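Side-chain contacts in mandelate racemase/muconate lactonizing protein (Thermobispora bispora, PDB 3VC5), which probably catalyses the magnesium-dependent dehydration of D-glucarate to 5-dehydro-4-deoxy-D-glucarate: residues R53-V58 with L343-A348; E27-P32 with L401-L406; Q219-I224 with R254-V259. All coordinates share one frame; numbering follows the deposited sequence.

Interaction 1. Residues R53-V58 with L343-A348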
loop_
_atom_site.group_PDB
_atom_site.type_symbol
_atom_site.label_atom_id
_atom_site.label_comp_id
_atom_site.label_asym_id
_atom_site.label_seq_id
_atom_site.Cartn_x
_atom_site.Cartn_y
_atom_site.Cartn_z
ATOM N N ARG A 53 27.201 -3.855 9.570
ATOM C CA ARG A 53 26.155 -3.081 8.889
ATOM C C ARG A 53 26.807 -2.346 7.735
ATOM O O ARG A 53 28.046 -2.214 7.692
ATOM C CB ARG A 53 25.469 -2.052 9.814
ATOM C CG ARG A 53 24.715 -2.644 11.003
ATOM C CD ARG A 53 23.504 -3.469 10.605
ATOM N NE ARG A 53 22.272 -2.676 10.497
ATOM C CZ ARG A 53 21.089 -3.216 10.194
ATOM N NH1 ARG A 53 21.018 -4.527 9.975
ATOM N NH2 ARG A 53 19.988 -2.459 10.080
ATOM N N THR A 54 25.974 -1.811 6.847
ATOM C CA THR A 54 26.463 -0.949 5.782
ATOM C C THR A 54 25.688 0.350 5.903
ATOM O O THR A 54 24.435 0.360 5.978
ATOM C CB THR A 54 26.197 -1.559 4.379
ATOM O OG1 THR A 54 26.849 -2.820 4.293
ATOM C CG2 THR A 54 26.750 -0.637 3.286
ATOM N N ILE A 55 26.434 1.436 6.018
ATOM C CA ILE A 55 25.838 2.756 6.031
ATOM C C ILE A 55 25.860 3.360 4.632
ATOM O O ILE A 55 26.881 3.338 3.943
ATOM C CB ILE A 55 26.593 3.676 7.013
ATOM C CG1 ILE A 55 26.674 2.979 8.377
ATOM C CG2 ILE A 55 25.954 5.059 7.068
ATOM C CD1 ILE A 55 25.376 2.596 9.009
ATOM N N VAL A 56 24.725 3.908 4.224
ATOM C CA VAL A 56 24.641 4.561 2.925
ATOM C C VAL A 56 24.319 6.041 3.080
ATOM O O VAL A 56 23.442 6.414 3.856
ATOM C CB VAL A 56 23.512 3.887 2.065
ATOM C CG1 VAL A 56 23.205 4.699 0.808
ATOM C CG2 VAL A 56 23.912 2.459 1.732
ATOM N N GLU A 57 25.026 6.892 2.330
ATOM C CA GLU A 57 24.710 8.307 2.340
ATOM C C GLU A 57 24.527 8.790 0.917
ATOM O O GLU A 57 25.473 8.720 0.111
ATOM C CB GLU A 57 25.815 9.122 3.052
ATOM C CG GLU A 57 25.442 10.611 3.172
ATOM C CD GLU A 57 26.466 11.442 3.927
ATOM O OE1 GLU A 57 27.689 11.133 3.849
ATOM O OE2 GLU A 57 26.042 12.422 4.592
ATOM N N VAL A 58 23.316 9.261 0.602
ATOM C CA VAL A 58 22.990 9.744 -0.729
ATOM C C VAL A 58 23.152 11.247 -0.703
ATOM O O VAL A 58 22.688 11.901 0.231
ATOM C CB VAL A 58 21.511 9.359 -1.129
ATOM C CG1 VAL A 58 21.119 10.050 -2.453
ATOM C CG2 VAL A 58 21.377 7.832 -1.249
ATOM N N LEU A 343 21.764 0.279 14.166
ATOM C CA LEU A 343 22.162 1.574 14.708
ATOM C C LEU A 343 21.030 2.606 14.568
ATOM O O LEU A 343 19.847 2.243 14.368
ATOM C CB LEU A 343 23.455 2.024 14.008
ATOM C CG LEU A 343 24.599 1.022 14.129
ATOM C CD1 LEU A 343 25.798 1.565 13.349
ATOM C CD2 LEU A 343 24.969 0.804 15.604
ATOM N N GLY A 344 21.361 3.885 14.725
ATOM C CA GLY A 344 20.337 4.906 14.862
ATOM C C GLY A 344 19.646 5.315 13.559
ATOM O O GLY A 344 18.552 5.866 13.582
ATOM N N ILE A 345 20.283 5.062 12.417
ATOM C CA ILE A 345 19.625 5.357 11.136
ATOM C C ILE A 345 18.449 4.391 10.990
ATOM O O ILE A 345 17.308 4.807 10.739
ATOM C CB ILE A 345 20.601 5.240 9.966
ATOM C CG1 ILE A 345 21.657 6.353 10.076
ATOM C CG2 ILE A 345 19.829 5.270 8.601
ATOM C CD1 ILE A 345 22.925 6.033 9.256
ATOM N N SER A 346 18.720 3.109 11.216
ATOM C CA SER A 346 17.650 2.082 11.212
ATOM C C SER A 346 16.610 2.406 12.290
ATOM O O SER A 346 15.416 2.310 12.035
ATOM C CB SER A 346 18.210 0.684 11.451
ATOM O OG SER A 346 18.805 0.238 10.252
ATOM N N LEU A 347 17.049 2.813 13.484
ATOM C CA LEU A 347 16.064 3.118 14.553
ATOM C C LEU A 347 15.165 4.286 14.150
ATOM O O LEU A 347 13.932 4.230 14.357
ATOM C CB LEU A 347 16.730 3.454 15.895
ATOM C CG LEU A 347 15.754 3.612 17.082
ATOM C CD1 LEU A 347 14.918 2.378 17.343
ATOM C CD2 LEU A 347 16.533 3.982 18.340
ATOM N N ALA A 348 15.737 5.315 13.510
ATOM C CA ALA A 348 14.924 6.473 13.074
ATOM C C ALA A 348 13.915 5.976 12.021
ATOM O O ALA A 348 12.728 6.302 12.078
ATOM C CB ALA A 348 15.790 7.552 12.485
#

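Interaction 2. Residues E27-P32 with L401-L406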
loop_
_atom_site.group_PDB
_atom_site.type_symbol
_atom_site.label_atom_id
_atom_site.label_comp_id
_atom_site.label_asym_id
_atom_site.label_seq_id
_atom_site.Cartn_x
_atom_site.Cartn_y
_atom_site.Cartn_z
ATOM N N GLU A 27 26.068 11.589 -5.828
ATOM C CA GLU A 27 26.969 10.523 -5.381
ATOM C C GLU A 27 26.308 9.723 -4.261
ATOM O O GLU A 27 25.389 10.215 -3.582
ATOM C CB GLU A 27 28.357 11.056 -4.966
ATOM C CG GLU A 27 28.412 11.628 -3.579
ATOM C CD GLU A 27 29.790 12.165 -3.183
ATOM O OE1 GLU A 27 30.645 11.396 -2.674
ATOM O OE2 GLU A 27 30.008 13.376 -3.356
ATOM N N VAL A 28 26.762 8.486 -4.080
ATOM C CA VAL A 28 26.208 7.623 -3.040
ATOM C C VAL A 28 27.405 6.987 -2.349
ATOM O O VAL A 28 28.204 6.283 -2.986
ATOM C CB VAL A 28 25.265 6.541 -3.612
ATOM C CG1 VAL A 28 24.682 5.703 -2.458
ATOM C CG2 VAL A 28 24.130 7.201 -4.414
ATOM N N ARG A 29 27.575 7.309 -1.069
ATOM C CA ARG A 29 28.713 6.829 -0.305
ATOM C C ARG A 29 28.289 5.586 0.441
ATOM O O ARG A 29 27.239 5.581 1.083
ATOM C CB ARG A 29 29.124 7.910 0.694
ATOM C CG ARG A 29 29.446 9.230 0.004
ATOM C CD ARG A 29 29.506 10.398 1.033
ATOM N NE ARG A 29 29.832 11.655 0.353
ATOM C CZ ARG A 29 29.631 12.868 0.863
ATOM N NH1 ARG A 29 29.048 13.016 2.054
ATOM N NH2 ARG A 29 29.986 13.945 0.159
ATOM N N VAL A 30 29.089 4.535 0.337
ATOM C CA VAL A 30 28.761 3.265 0.961
ATOM C C VAL A 30 29.882 2.880 1.907
ATOM O O VAL A 30 31.026 2.759 1.484
ATOM C CB VAL A 30 28.566 2.148 -0.106
ATOM C CG1 VAL A 30 28.288 0.805 0.610
ATOM C CG2 VAL A 30 27.434 2.510 -1.075
ATOM N N THR A 31 29.546 2.711 3.194
ATOM C CA THR A 31 30.537 2.470 4.243
ATOM C C THR A 31 30.200 1.277 5.129
ATOM O O THR A 31 29.256 1.347 5.928
ATOM C CB THR A 31 30.676 3.722 5.141
ATOM O OG1 THR A 31 30.875 4.870 4.301
ATOM C CG2 THR A 31 31.880 3.581 6.112
ATOM N N PRO A 32 30.971 0.179 5.005
ATOM C CA PRO A 32 30.698 -0.932 5.919
ATOM C C PRO A 32 31.231 -0.585 7.303
ATOM O O PRO A 32 32.281 0.071 7.427
ATOM C CB PRO A 32 31.460 -2.103 5.285
ATOM C CG PRO A 32 32.654 -1.420 4.552
ATOM C CD PRO A 32 32.107 -0.086 4.088
ATOM N N LEU A 401 24.367 12.456 10.778
ATOM C CA LEU A 401 25.552 11.617 10.736
ATOM C C LEU A 401 26.712 12.252 11.529
ATOM O O LEU A 401 27.003 13.442 11.397
ATOM C CB LEU A 401 25.980 11.421 9.283
ATOM C CG LEU A 401 27.124 10.432 9.074
ATOM C CD1 LEU A 401 26.732 9.033 9.589
ATOM C CD2 LEU A 401 27.528 10.408 7.600
ATOM N N ASP A 402 27.344 11.456 12.379
ATOM C CA ASP A 402 28.565 11.859 13.070
ATOM C C ASP A 402 29.696 11.214 12.288
ATOM O O ASP A 402 29.929 9.987 12.381
ATOM C CB ASP A 402 28.544 11.326 14.503
ATOM C CG ASP A 402 29.784 11.709 15.295
ATOM O OD1 ASP A 402 30.894 11.788 14.727
ATOM O OD2 ASP A 402 29.643 11.914 16.510
ATOM N N ARG A 403 30.387 12.013 11.475
ATOM C CA ARG A 403 31.350 11.419 10.539
ATOM C C ARG A 403 32.561 10.794 11.225
ATOM O O ARG A 403 33.124 9.825 10.741
ATOM C CB ARG A 403 31.785 12.455 9.482
ATOM C CG ARG A 403 30.632 12.925 8.579
ATOM C CD ARG A 403 31.058 13.922 7.499
ATOM N NE ARG A 403 29.838 14.402 6.858
ATOM C CZ ARG A 403 29.139 13.681 5.979
ATOM N NH1 ARG A 403 29.595 12.494 5.586
ATOM N NH2 ARG A 403 28.000 14.155 5.483
ATOM N N ASP A 404 32.982 11.353 12.355
ATOM C CA ASP A 404 34.048 10.712 13.125
ATOM C C ASP A 404 33.583 9.329 13.620
ATOM O O ASP A 404 34.353 8.341 13.569
ATOM C CB ASP A 404 34.433 11.577 14.337
ATOM C CG ASP A 404 35.312 12.760 13.966
ATOM O OD1 ASP A 404 35.630 12.929 12.764
ATOM O OD2 ASP A 404 35.694 13.533 14.891
ATOM N N ALA A 405 32.351 9.258 14.130
ATOM C CA ALA A 405 31.853 7.980 14.666
ATOM C C ALA A 405 31.781 6.935 13.541
ATOM O O ALA A 405 32.082 5.745 13.750
ATOM C CB ALA A 405 30.478 8.153 15.323
ATOM N N LEU A 406 31.375 7.395 12.359
ATOM C CA LEU A 406 31.340 6.510 11.161
ATOM C C LEU A 406 32.764 6.024 10.871
ATOM O O LEU A 406 32.985 4.839 10.620
ATOM C CB LEU A 406 30.788 7.264 9.941
ATOM C CG LEU A 406 30.691 6.413 8.669
ATOM C CD1 LEU A 406 29.703 5.246 8.820
ATOM C CD2 LEU A 406 30.265 7.352 7.549
#

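Interaction 3. Residues Q219-I224 with R254-V259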
loop_
_atom_site.group_PDB
_atom_site.type_symbol
_atom_site.label_atom_id
_atom_site.label_comp_id
_atom_site.label_asym_id
_atom_site.label_seq_id
_atom_site.Cartn_x
_atom_site.Cartn_y
_atom_site.Cartn_z
ATOM N N GLN A 219 12.214 -25.344 29.949
ATOM C CA GLN A 219 12.991 -24.338 30.672
ATOM C C GLN A 219 12.656 -22.911 30.207
ATOM O O GLN A 219 12.692 -21.949 30.995
ATOM C CB GLN A 219 14.485 -24.618 30.515
ATOM C CG GLN A 219 14.967 -25.862 31.241
ATOM C CD GLN A 219 16.438 -26.161 30.985
ATOM O OE1 GLN A 219 17.271 -25.251 30.923
ATOM N NE2 GLN A 219 16.767 -27.433 30.849
ATOM N N GLU A 220 12.349 -22.771 28.922
ATOM C CA GLU A 220 12.009 -21.471 28.366
ATOM C C GLU A 220 10.606 -21.089 28.776
ATOM O O GLU A 220 10.340 -19.920 29.061
ATOM C CB GLU A 220 12.204 -21.486 26.847
ATOM C CG GLU A 220 13.664 -21.850 26.497
ATOM C CD GLU A 220 14.040 -21.659 25.029
ATOM O OE1 GLU A 220 13.136 -21.733 24.161
ATOM O OE2 GLU A 220 15.264 -21.508 24.753
ATOM N N ALA A 221 9.709 -22.072 28.834
ATOM C CA ALA A 221 8.379 -21.829 29.394
ATOM C C ALA A 221 8.483 -21.353 30.854
ATOM O O ALA A 221 7.751 -20.450 31.271
ATOM C CB ALA A 221 7.494 -23.066 29.276
ATOM N N GLU A 222 9.382 -21.966 31.622
ATOM C CA GLU A 222 9.605 -21.570 33.009
ATOM C C GLU A 222 10.030 -20.103 33.108
ATOM O O GLU A 222 9.553 -19.372 33.991
ATOM C CB GLU A 222 10.696 -22.426 33.653
ATOM C CG GLU A 222 10.293 -23.816 34.059
ATOM C CD GLU A 222 11.409 -24.500 34.820
ATOM O OE1 GLU A 222 12.040 -23.827 35.666
ATOM O OE2 GLU A 222 11.662 -25.697 34.569
ATOM N N ALA A 223 10.941 -19.687 32.214
ATOM C CA ALA A 223 11.412 -18.299 32.173
ATOM C C ALA A 223 10.258 -17.348 31.849
ATOM O O ALA A 223 10.117 -16.275 32.450
ATOM C CB ALA A 223 12.501 -18.146 31.145
ATOM N N ILE A 224 9.445 -17.723 30.867
ATOM C CA ILE A 224 8.254 -16.930 30.551
ATOM C C ILE A 224 7.342 -16.790 31.774
ATOM O O ILE A 224 6.855 -15.700 32.083
ATOM C CB ILE A 224 7.455 -17.540 29.372
ATOM C CG1 ILE A 224 8.188 -17.286 28.049
ATOM C CG2 ILE A 224 6.040 -16.968 29.328
ATOM C CD1 ILE A 224 8.333 -15.798 27.686
ATOM N N ARG A 254 -0.236 -24.549 24.499
ATOM C CA ARG A 254 -1.303 -24.871 25.448
ATOM C C ARG A 254 -0.875 -24.626 26.894
ATOM O O ARG A 254 -1.642 -24.083 27.696
ATOM C CB ARG A 254 -1.781 -26.304 25.254
ATOM C CG ARG A 254 -2.612 -26.476 23.994
ATOM C CD ARG A 254 -2.968 -27.919 23.747
ATOM N NE ARG A 254 -3.716 -28.054 22.502
ATOM C CZ ARG A 254 -4.321 -29.171 22.108
ATOM N NH1 ARG A 254 -4.269 -30.258 22.869
ATOM N NH2 ARG A 254 -4.978 -29.199 20.955
ATOM N N ALA A 255 0.354 -25.004 27.228
ATOM C CA ALA A 255 0.855 -24.737 28.576
ATOM C C ALA A 255 0.907 -23.243 28.898
ATOM O O ALA A 255 0.769 -22.865 30.061
ATOM C CB ALA A 255 2.227 -25.381 28.792
ATOM N N LEU A 256 1.092 -22.396 27.883
ATOM C CA LEU A 256 1.207 -20.947 28.096
ATOM C C LEU A 256 -0.115 -20.189 27.816
ATOM O O LEU A 256 -0.113 -18.979 27.544
ATOM C CB LEU A 256 2.366 -20.380 27.259
ATOM C CG LEU A 256 3.726 -20.916 27.710
ATOM C CD1 LEU A 256 4.796 -20.393 26.777
ATOM C CD2 LEU A 256 4.023 -20.508 29.162
ATOM N N ASP A 257 -1.241 -20.897 27.892
ATOM C CA ASP A 257 -2.552 -20.308 27.625
ATOM C C ASP A 257 -2.723 -19.067 28.501
ATOM O O ASP A 257 -2.509 -19.137 29.700
ATOM C CB ASP A 257 -3.657 -21.334 27.951
ATOM C CG ASP A 257 -5.053 -20.887 27.504
ATOM O OD1 ASP A 257 -5.267 -19.707 27.146
ATOM O OD2 ASP A 257 -5.960 -21.740 27.521
ATOM N N GLY A 258 -3.098 -17.940 27.893
ATOM C CA GLY A 258 -3.370 -16.715 28.638
ATOM C C GLY A 258 -2.129 -15.954 29.089
ATOM O O GLY A 258 -2.240 -14.945 29.787
ATOM N N VAL A 259 -0.946 -16.423 28.688
ATOM C CA VAL A 259 0.316 -15.796 29.118
ATOM C C VAL A 259 1.011 -14.989 28.005
ATOM O O VAL A 259 1.634 -13.962 28.287
ATOM C CB VAL A 259 1.294 -16.839 29.733
ATOM C CG1 VAL A 259 2.534 -16.162 30.286
ATOM C CG2 VAL A 259 0.608 -17.646 30.834
#

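Interaction 1. Residues R53-V58 with L343-A348
R53 and S346 form the polar half of a seam between the two domains of the enolase-superfamily fold: strand 50-60 belongs to the N-terminal capping domain, while helix 344-355 follows a strand of the C-terminal barrel. The R53 CB points at the helix start, and CG stands beside the backbone N, anti to the carbonyl carbon (chi1 -63°). The side chain also lies against V33, F35 and Y71, and bends at chi2 and chi3 bring NH2 beside S346. NE pairs with the carboxylate of E69, CZ comes within 4.1 Å of S346 OG, and NH2 donates to S346 OG at 3.0 Å. The serine oxygen lies at the edge of the guanidinium, exactly in its plane, although the bond is bent (140° at the hydrogen). S346 OG is also hydrogen-bonded to H313 NE2, and E69 accepts the backbone N of both L343 and S346. With R53 cut back to an alanine, E69 would probably lose its charged mate and S346 OG the N-H that reaches it from the capping domain. Two residues further along the strand the seam is apolar: I55 CD1 faces L343 CD1 at 4.5 Å, and I55 CG2 touches I345 CD1 at 3.9 Å.

Interaction 2. Residues E27-P32 with L401-L406
R29 and R403 both carry CG beside the backbone N and anti to the carbonyl carbon, and from there each chain runs extended to NE, which brings the two guanidinium groups together from opposite segments. L406 takes the other course, with CG anti to the backbone N (chi1 -179°), a torsion that carries CD1 and CD2 out from the helix to T31. The arginines cross at about a right angle, their guanidinium planes 83° apart, with R29 NH1 3.6 Å from R403 NH1. R403 NH2 lies in the plane of the R29 group, at its edge. E57 of the neighbouring strand 50-60 probably offsets the like charges, one carboxylate oxygen pairing with R29 NH1 and the other with R403 NH2. Strand 25-36 is an outer strand of the three-stranded antiparallel sheet in the capping domain, and helix 403-415, from the C-terminal part of the chain, packs back against it, as in the mandelate racemase family. R29 has a further anchor on its own strand, a salt bridge in which NE donates almost straight (167°) to E27 OE1 at 3.1 Å, meeting that oxygen from above the carboxylate plane. T31 and L406 meet tip to tip, CG2 of the threonine 3.9 Å from CD1 of the leucine. D402 is the N-cap just before helix 403-415, and its OD1 accepts from A405 N at 3.0 Å.

Interaction 3. Residues Q219-I224 with R254-V259
I224 and L256 interlock through single methyl groups. The CD2 methyl of L256 is the main bump on its side: it lies alongside the helix surface between A221 and I224, one turn apart, and touches A221 CB at 4.3 Å and I224 CG2 at 4.1 Å. The small alanine side chain lets the leucine come up close to the helix backbone, so that CD2 is also 4.3 Å from A221 O. I224 CG2 rests over the shallow groove between L256 CD2 and V259 CG1, and its tightest approach is to V259 CG1 at 3.7 Å. I224 crosses L256 at about a right angle but slides past V259 in the opposite direction. With its CG1 branch anti to the backbone N (chi1 -175°), V259 presents that methyl to I224. The groove is shaped by the chain itself: L256 is the first residue to leave the helix, G258 takes a positive phi of 78°, and V259 N returns to L256 O at 2.9 Å, which probably helps to set the spacing of the two side chains. Beneath them, L236 of strand 236-239 touches both I224 and V259, and L210 of strand 208-211 touches I224. Such apolar meshing, between one outer helix and the end of the next above their parallel strands, belongs to the (beta/alpha)7beta barrel of the enolase superfamily.

Interactions 1 and 2 are neighbours, their centres 9 Å apart, and hold adjacent strands of one capping-domain sheet to two different helices. Interaction 1 is buried at the domain interface and mixes charge, hydroxyl and apolar groups; interaction 2 is a surface contact whose charged part is completed by E57 from the first segment of interaction 1. The backbone joins them too, through a probable hydrogen bond from I55 N to T31 O. Interaction 3 lies on the opposite side of the chain's centre, about 36 Å from interaction 1 between centres. Partly buried and wholly apolar across its segments, it joins elements within the barrel and involves no capping-domain strand.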